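Local structure of chitin binding domain (Burkholderia pseudomallei, 3UAM) at residues 21-27 with 115-121; 46-50 with 82-86. The protein probably binds chitin and acts as a copper-dependent lytic polysaccharide monooxygenase that cleaves polysaccharide chains oxidatively. All blocks are in the same frame, centred on the assembly; numbering follows the deposited sequence.

Contact 1 (21-27 with 115-121)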
ATOM      1  N   HIS A  21      -1.720  13.343  -2.178  1.00 14.00           N
ATOM      2  CA  HIS A  21      -0.799  12.407  -2.797  1.00 12.86           C
ATOM      3  C   HIS A  21      -0.052  11.655  -1.755  1.00 11.32           C
ATOM      4  O   HIS A  21       0.294  12.217  -0.713  1.00 10.93           O
ATOM      5  CB  HIS A  21       0.238  13.178  -3.594  1.00 13.46           C
ATOM      6  CG  HIS A  21      -0.225  13.610  -4.943  1.00 14.19           C
ATOM      7  ND1 HIS A  21       0.496  14.449  -5.708  1.00 15.38           N
ATOM      8  CD2 HIS A  21      -1.363  13.282  -5.662  1.00 14.37           C
ATOM      9  CE1 HIS A  21      -0.141  14.631  -6.880  1.00 16.01           C
ATOM     10  NE2 HIS A  21      -1.288  13.911  -6.842  1.00 15.80           N
ATOM     11  N   GLY A  22       0.225  10.393  -2.048  1.00 10.01           N
ATOM     12  CA  GLY A  22       1.086   9.572  -1.211  1.00  9.12           C
ATOM     13  C   GLY A  22       1.680   8.440  -2.028  1.00  8.51           C
ATOM     14  O   GLY A  22       0.989   7.879  -2.885  1.00  8.20           O
ATOM     15  N   ARG A  23       2.952   8.114  -1.765  1.00  8.02           N
ATOM     16  CA  ARG A  23       3.616   6.971  -2.407  1.00  7.69           C
ATOM     17  C   ARG A  23       4.792   6.469  -1.566  1.00  7.36           C
ATOM     18  O   ARG A  23       5.284   7.177  -0.688  1.00  7.24           O
ATOM     19  CB  ARG A  23       4.099   7.348  -3.808  1.00  8.23           C
ATOM     20  CG  ARG A  23       5.259   8.327  -3.800  1.00  8.74           C
ATOM     21  CD  ARG A  23       5.528   8.944  -5.150  1.00  9.44           C
ATOM     22  NE  ARG A  23       6.668   9.844  -5.044  1.00  9.96           N
ATOM     23  CZ  ARG A  23       6.644  11.048  -4.467  1.00 10.29           C
ATOM     24  NH1 ARG A  23       5.523  11.580  -3.974  1.00 10.09           N
ATOM     25  NH2 ARG A  23       7.766  11.740  -4.405  1.00 10.90           N
ATOM     26  N   VAL A  24       5.232   5.245  -1.835  1.00  7.00           N
ATOM     27  CA  VAL A  24       6.466   4.729  -1.266  1.00  6.96           C
ATOM     28  C   VAL A  24       7.624   5.020  -2.215  1.00  7.51           C
ATOM     29  O   VAL A  24       7.724   4.456  -3.309  1.00  7.51           O
ATOM     30  CB  VAL A  24       6.359   3.229  -0.966  1.00  6.60           C
ATOM     31  CG1 VAL A  24       7.727   2.651  -0.626  1.00  6.77           C
ATOM     32  CG2 VAL A  24       5.362   3.017   0.168  1.00  6.10           C
ATOM     33  N   ILE A  25       8.511   5.901  -1.774  1.00  8.15           N
ATOM     34  CA  ILE A  25       9.608   6.341  -2.605  1.00  8.88           C
ATOM     35  C   ILE A  25      10.819   5.425  -2.485  1.00  9.37           C
ATOM     36  O   ILE A  25      11.599   5.340  -3.438  1.00 10.04           O
ATOM     37  CB  ILE A  25       9.991   7.825  -2.360  1.00  9.41           C
ATOM     38  CG1 ILE A  25      10.385   8.101  -0.903  1.00  9.44           C
ATOM     39  CG2 ILE A  25       8.847   8.730  -2.804  1.00  9.43           C
ATOM     40  CD1 ILE A  25      11.176   9.395  -0.730  1.00 10.18           C
ATOM     41  N   THR A  26      11.016   4.782  -1.335  1.00  9.38           N
ATOM     42  CA  THR A  26      12.107   3.802  -1.192  1.00  9.88           C
ATOM     43  C   THR A  26      11.721   2.704  -0.195  1.00  9.41           C
ATOM     44  O   THR A  26      11.033   2.958   0.797  1.00  9.21           O
ATOM     45  CB  THR A  26      13.447   4.432  -0.771  1.00 10.92           C
ATOM     46  OG1 THR A  26      13.216   5.368   0.261  1.00 11.39           O
ATOM     47  CG2 THR A  26      14.151   5.183  -1.938  1.00 11.73           C
ATOM     48  N   PRO A  27      12.042   1.452  -0.519  1.00  9.36           N
ATOM     49  CA  PRO A  27      12.507   1.084  -1.843  1.00  9.53           C
ATOM     50  C   PRO A  27      11.441   1.483  -2.854  1.00  9.15           C
ATOM     51  O   PRO A  27      10.260   1.479  -2.515  1.00  8.84           O
ATOM     52  CB  PRO A  27      12.637  -0.434  -1.775  1.00  9.63           C
ATOM     53  CG  PRO A  27      11.790  -0.871  -0.654  1.00  9.36           C
ATOM     54  CD  PRO A  27      11.726   0.279   0.310  1.00  9.22           C
ATOM     55  N   GLN A 115      14.004  -0.395   5.471  1.00 11.82           N
ATOM     56  CA  GLN A 115      13.439   0.900   5.788  1.00 11.71           C
ATOM     57  C   GLN A 115      12.498   1.311   4.652  1.00 10.70           C
ATOM     58  O   GLN A 115      12.880   1.315   3.477  1.00 10.93           O
ATOM     59  CB  GLN A 115      14.575   1.907   5.958  1.00 12.93           C
ATOM     60  CG  GLN A 115      14.193   3.169   6.689  1.00 13.59           C
ATOM     61  CD  GLN A 115      15.397   3.830   7.341  1.00 14.81           C
ATOM     62  OE1 GLN A 115      16.145   4.506   6.659  1.00 15.60           O
ATOM     63  NE2 GLN A 115      15.585   3.629   8.671  1.00 15.35           N
ATOM     64  N   ILE A 116      11.264   1.623   4.996  1.00  9.76           N
ATOM     65  CA  ILE A 116      10.278   2.106   4.033  1.00  9.11           C
ATOM     66  C   ILE A 116      10.093   3.604   4.223  1.00  9.03           C
ATOM     67  O   ILE A 116       9.929   4.067   5.379  1.00  9.00           O
ATOM     68  CB  ILE A 116       8.894   1.477   4.266  1.00  8.79           C
ATOM     69  CG1 ILE A 116       8.976  -0.053   4.358  1.00  8.88           C
ATOM     70  CG2 ILE A 116       7.901   1.931   3.186  1.00  8.45           C
ATOM     71  CD1 ILE A 116       9.481  -0.736   3.119  1.00  9.07           C
ATOM     72  N   SER A 117      10.138   4.365   3.124  1.00  8.70           N
ATOM     73  CA  SER A 117       9.840   5.783   3.179  1.00  8.69           C
ATOM     74  C   SER A 117       8.629   6.122   2.313  1.00  8.00           C
ATOM     75  O   SER A 117       8.627   5.874   1.110  1.00  7.99           O
ATOM     76  CB  SER A 117      11.029   6.629   2.719  1.00  9.36           C
ATOM     77  OG  SER A 117      12.131   6.546   3.612  1.00 10.01           O
ATOM     78  N   TRP A 118       7.634   6.728   2.937  1.00  7.49           N
ATOM     79  CA  TRP A 118       6.513   7.401   2.243  1.00  7.11           C
ATOM     80  C   TRP A 118       6.761   8.871   2.072  1.00  7.49           C
ATOM     81  O   TRP A 118       7.281   9.519   2.978  1.00  7.71           O
ATOM     82  CB  TRP A 118       5.245   7.284   3.047  1.00  6.66           C
ATOM     83  CG  TRP A 118       4.662   5.908   3.099  1.00  6.17           C
ATOM     84  CD1 TRP A 118       5.009   4.861   3.953  1.00  6.00           C
ATOM     85  CD2 TRP A 118       3.561   5.394   2.291  1.00  5.84           C
ATOM     86  NE1 TRP A 118       4.223   3.773   3.714  1.00  5.65           N
ATOM     87  CE2 TRP A 118       3.347   4.027   2.717  1.00  5.60           C
ATOM     88  CE3 TRP A 118       2.767   5.920   1.274  1.00  5.90           C
ATOM     89  CZ2 TRP A 118       2.366   3.232   2.145  1.00  5.42           C
ATOM     90  CZ3 TRP A 118       1.786   5.111   0.715  1.00  5.67           C
ATOM     91  CH2 TRP A 118       1.597   3.798   1.140  1.00  5.42           C
ATOM     92  N   SER A 119       6.385   9.415   0.911  1.00  7.53           N
ATOM     93  CA  SER A 119       6.329  10.860   0.710  1.00  7.96           C
ATOM     94  C   SER A 119       4.923  11.218   0.253  1.00  7.92           C
ATOM     95  O   SER A 119       4.162  10.347  -0.173  1.00  7.40           O
ATOM     96  CB  SER A 119       7.352  11.332  -0.302  1.00  8.45           C
ATOM     97  OG  SER A 119       7.513  12.740  -0.222  1.00  9.06           O
ATOM     98  N   TYR A 120       4.608  12.504   0.337  1.00  8.42           N
ATOM     99  CA  TYR A 120       3.249  12.986   0.229  1.00  8.62           C
ATOM    100  C   TYR A 120       3.216  14.359  -0.413  1.00  9.59           C
ATOM    101  O   TYR A 120       4.227  15.056  -0.515  1.00  9.90           O
ATOM    102  CB  TYR A 120       2.592  13.120   1.627  1.00  8.33           C
ATOM    103  CG  TYR A 120       2.689  11.921   2.536  1.00  7.71           C
ATOM    104  CD1 TYR A 120       1.821  10.832   2.398  1.00  7.17           C
ATOM    105  CD2 TYR A 120       3.643  11.867   3.547  1.00  7.79           C
ATOM    106  CE1 TYR A 120       1.903   9.743   3.232  1.00  6.74           C
ATOM    107  CE2 TYR A 120       3.735  10.778   4.392  1.00  7.38           C
ATOM    108  CZ  TYR A 120       2.860   9.716   4.234  1.00  6.88           C
ATOM    109  OH  TYR A 120       2.940   8.645   5.083  1.00  6.62           O
ATOM    110  N   SER A 121       2.025  14.726  -0.839  1.00 10.15           N
ATOM    111  CA  SER A 121       1.661  16.119  -0.970  1.00 11.42           C
ATOM    112  C   SER A 121       0.299  16.295  -0.261  1.00 11.71           C
ATOM    113  O   SER A 121      -0.622  15.480  -0.475  1.00 11.01           O
ATOM    114  CB  SER A 121       1.598  16.502  -2.440  1.00 12.15           C
ATOM    115  OG  SER A 121       1.327  17.871  -2.547  1.00 13.57           O
TER
HETATM  116  O   HOH W   1       6.368  13.828  -2.615  1.00  9.77           O
HETATM  117  O   HOH W   2      13.501   3.922   2.938  1.00 15.89           O
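Strands 21-26 and 113-121 pair antiparallel; the axes of 21-26 and 115-121 approach to 4.5 Å, with 164° between their directions. Gln-115 O accepts a hydrogen bond from water 2, which also bonds Thr-26 OG1 and Ser-117 OG. Ile-116 CD1 meets Pro-27 CD at 3.7 Å, and Ile-116 CG2 meets Val-24 CG1 at 3.9 Å. Ser-117 faces both Ile-25 and Thr-26, a classic beta bulge: Ser-117 O accepts from Ile-25 N (2.9 Å) and Ser-117 N donates to Thr-26 O (2.9 Å). Trp-118 forms a non-hydrogen-bonded pair with Val-24, whose CG2 lies 3.5 Å from the centroid of the six-membered ring of Trp-118, a CH-pi contact. Ser-119 and Arg-23 exchange backbone hydrogen bonds, Arg-23 N to Ser-119 O and Ser-119 N to Arg-23 O, each 3.0 Å. Water 1 links Arg-23 NH1, Ser-119 OG and Tyr-120 O, and Asn-46 also bonds Arg-23. Tyr-120 lies across from Gly-22, its CD1 3.9 Å from Gly-22 CA; a CB there would be tight against the ring. Ser-121 closes the pairing: His-21 N to Ser-121 O is 2.9 Å, and Ser-121 N to His-21 O is 3.1 Å. His-21 probably corresponds to the copper-binding N-terminal histidine of LPMO relatives, but here residues precede it and its NE2 is hydrogen-bonded to Glu-47. Strand 179-184 flanks 113-121 on its other edge. Val-24, Ile-116 and Trp-118 pack against strand 190-200, and Val-24 and Trp-118 also against 205-215, across the interior of the immunoglobulin-like beta-sandwich.

Contact 2 (46-50 with 82-86)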
ATOM      1  N   ASN A  46       1.021   8.782  -7.367  1.00  9.49           N
ATOM      2  CA  ASN A  46       0.602   9.264  -6.044  1.00  9.26           C
ATOM      3  C   ASN A  46      -0.914   9.153  -5.734  1.00  9.23           C
ATOM      4  O   ASN A  46      -1.360   9.585  -4.655  1.00  8.80           O
ATOM      5  CB  ASN A  46       0.981  10.743  -5.926  1.00  9.80           C
ATOM      6  CG  ASN A  46       2.443  10.948  -5.591  1.00  9.87           C
ATOM      7  OD1 ASN A  46       2.870  10.619  -4.493  1.00  9.51           O
ATOM      8  ND2 ASN A  46       3.223  11.443  -6.546  1.00 10.26           N
ATOM      9  N   GLU A  47      -1.682   8.568  -6.662  1.00  9.42           N
ATOM     10  CA  GLU A  47      -3.135   8.510  -6.555  1.00  9.56           C
ATOM     11  C   GLU A  47      -3.658   7.078  -6.795  1.00  9.04           C
ATOM     12  O   GLU A  47      -4.676   6.883  -7.468  1.00  9.09           O
ATOM     13  CB  GLU A  47      -3.774   9.489  -7.540  1.00 10.71           C
ATOM     14  CG  GLU A  47      -3.574  10.943  -7.177  1.00 11.60           C
ATOM     15  CD  GLU A  47      -3.974  11.919  -8.279  1.00 12.97           C
ATOM     16  OE1 GLU A  47      -4.796  11.590  -9.155  1.00 13.75           O
ATOM     17  OE2 GLU A  47      -3.455  13.058  -8.275  1.00 14.22           O
ATOM     18  N   LEU A  48      -2.973   6.097  -6.207  1.00  8.23           N
ATOM     19  CA  LEU A  48      -3.395   4.719  -6.267  1.00  7.96           C
ATOM     20  C   LEU A  48      -4.342   4.513  -5.078  1.00  7.81           C
ATOM     21  O   LEU A  48      -4.040   3.808  -4.116  1.00  7.09           O
ATOM     22  CB  LEU A  48      -2.192   3.782  -6.267  1.00  7.50           C
ATOM     23  CG  LEU A  48      -1.182   4.002  -7.412  1.00  7.84           C
ATOM     24  CD1 LEU A  48      -0.067   2.965  -7.349  1.00  7.55           C
ATOM     25  CD2 LEU A  48      -1.854   4.022  -8.799  1.00  8.22           C
ATOM     26  N   GLU A  49      -5.496   5.175  -5.185  1.00  8.45           N
ATOM     27  CA  GLU A  49      -6.415   5.395  -4.077  1.00  8.66           C
ATOM     28  C   GLU A  49      -7.704   4.602  -4.301  1.00  8.62           C
ATOM     29  O   GLU A  49      -8.381   4.722  -5.330  1.00  8.88           O
ATOM     30  CB  GLU A  49      -6.708   6.893  -3.993  1.00  9.72           C
ATOM     31  CG  GLU A  49      -7.463   7.310  -2.755  1.00 10.20           C
ATOM     32  CD  GLU A  49      -7.858   8.773  -2.733  1.00 11.54           C
ATOM     33  OE1 GLU A  49      -7.433   9.569  -3.595  1.00 13.03           O
ATOM     34  OE2 GLU A  49      -8.628   9.139  -1.829  1.00 12.72           O
ATOM     35  N   GLY A  50      -7.999   3.707  -3.376  1.00  8.13           N
ATOM     36  CA  GLY A  50      -9.260   2.986  -3.411  1.00  8.14           C
ATOM     37  C   GLY A  50      -9.715   2.733  -2.002  1.00  7.69           C
ATOM     38  O   GLY A  50      -9.086   3.203  -1.047  1.00  7.18           O
ATOM     39  N   ALA A  82      -2.786  -3.731  -7.328  1.00  8.12           N
ATOM     40  CA  ALA A  82      -1.581  -2.950  -7.590  1.00  8.17           C
ATOM     41  C   ALA A  82      -1.891  -1.522  -8.059  1.00  8.38           C
ATOM     42  O   ALA A  82      -1.052  -0.632  -7.900  1.00  8.42           O
ATOM     43  CB  ALA A  82      -0.656  -3.681  -8.581  1.00  8.48           C
ATOM     44  N   SER A  83      -3.067  -1.287  -8.642  1.00  8.95           N
ATOM     45  CA  SER A  83      -3.441   0.067  -9.075  1.00  9.34           C
ATOM     46  C   SER A  83      -4.356   0.783  -8.078  1.00  9.32           C
ATOM     47  O   SER A  83      -4.838   1.899  -8.336  1.00  9.64           O
ATOM     48  CB  SER A  83      -4.099   0.037 -10.447  1.00 10.02           C
ATOM     49  OG  SER A  83      -5.392  -0.534 -10.390  1.00 10.19           O
ATOM     50  N   GLY A  84      -4.586   0.165  -6.928  1.00  9.25           N
ATOM     51  CA  GLY A  84      -5.497   0.727  -5.938  1.00  9.34           C
ATOM     52  C   GLY A  84      -6.932   0.796  -6.409  1.00  9.99           C
ATOM     53  O   GLY A  84      -7.674   1.691  -6.005  1.00 10.22           O
ATOM     54  N   GLY A  85      -7.321  -0.143  -7.268  1.00 10.74           N
ATOM     55  CA  GLY A  85      -8.620  -0.124  -7.920  1.00 11.67           C
ATOM     56  C   GLY A  85      -8.755   0.818  -9.119  1.00 12.92           C
ATOM     57  O   GLY A  85      -9.841   0.934  -9.691  1.00 13.51           O
ATOM     58  N   ARG A  86      -7.669   1.504  -9.485  1.00 13.33           N
ATOM     59  CA  ARG A  86      -7.688   2.509 -10.556  1.00 14.59           C
ATOM     60  C   ARG A  86      -7.436   1.822 -11.888  1.00 14.86           C
ATOM     61  O   ARG A  86      -6.372   1.247 -12.091  1.00 14.66           O
ATOM     62  CB  ARG A  86      -6.616   3.575 -10.301  1.00 15.36           C
ATOM     63  CG  ARG A  86      -6.806   4.327  -8.995  1.00 15.62           C
ATOM     64  CD  ARG A  86      -7.929   5.339  -9.158  1.00 17.58           C
ATOM     65  NE  ARG A  86      -8.323   5.960  -7.898  1.00 18.69           N
ATOM     66  CZ  ARG A  86      -9.135   7.013  -7.807  1.00 20.35           C
ATOM     67  NH1 ARG A  86      -9.635   7.593  -8.907  1.00 21.77           N
ATOM     68  NH2 ARG A  86      -9.453   7.495  -6.616  1.00 20.54           N
TER
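Two glycines bring these segments together backbone to backbone. A CB on Gly-84 would sit 2.4 Å from Leu-48 O, and a CB on Gly-50 would sit 2.3 Å from Gly-84 O. Both would clash. Gly-84 and Gly-85 are the central residues of a type I' turn, both with positive phi. The turn is closed by Arg-86 N to Ser-83 O at 3.1 Å. Ser-83 OG also donates to Arg-86 O (2.7 Å), and Asn-95 bonds the same OG. Leu-48 centres an inverse gamma turn, with a weak bond from Glu-49 N to Glu-47 O (3.0 Å). Leu-48 CD2 packs 3.7 Å from Ser-83 O, and its side chain also touches Ala-31 of helix 30-36. The hydrogen bonds between the segments come from one side chain. Arg-86 NE donates to Glu-49 O at 2.9 Å, and Arg-86 NH2 adds a weak bond to Glu-49 O at 3.2 Å. Glu-49 and Gly-50 lie in strand 49-51, which pairs with strand 205-215. Glu-49 OE2 is held by Asn-205, and Glu-49 OE1 stays 4.2 Å from Arg-86 NH2, beyond a salt bridge. The 82-86 loop is therefore fastened to strand 49-51 through a backbone carbonyl, not a salt bridge.

Overall arrangement
The centres of contacts 1 and 2 lie about 14 Å apart. Contact 2 is nested along the chain: 46-50 and 82-86 both fall inside the long connection between strands 21-26 and 113-121. The contacts touch directly. His-21 NE2 lies 2.7 Å from Glu-47 OE2, and Arg-23 NH1 lies 2.9 Å from Asn-46 OD1, both probable hydrogen bonds. They also share strand 205-215. Side chains of contact 1 pack on it, while strand 49-51 of contact 2 pairs with it in the mixed sheet. Contact 1 belongs to the three-stranded sheet. The 46-50 segment therefore bridges strand 21-26, through Asn-46 and Glu-47, to the mixed sheet, through strand 49-51, tying the two sheets together near His-21.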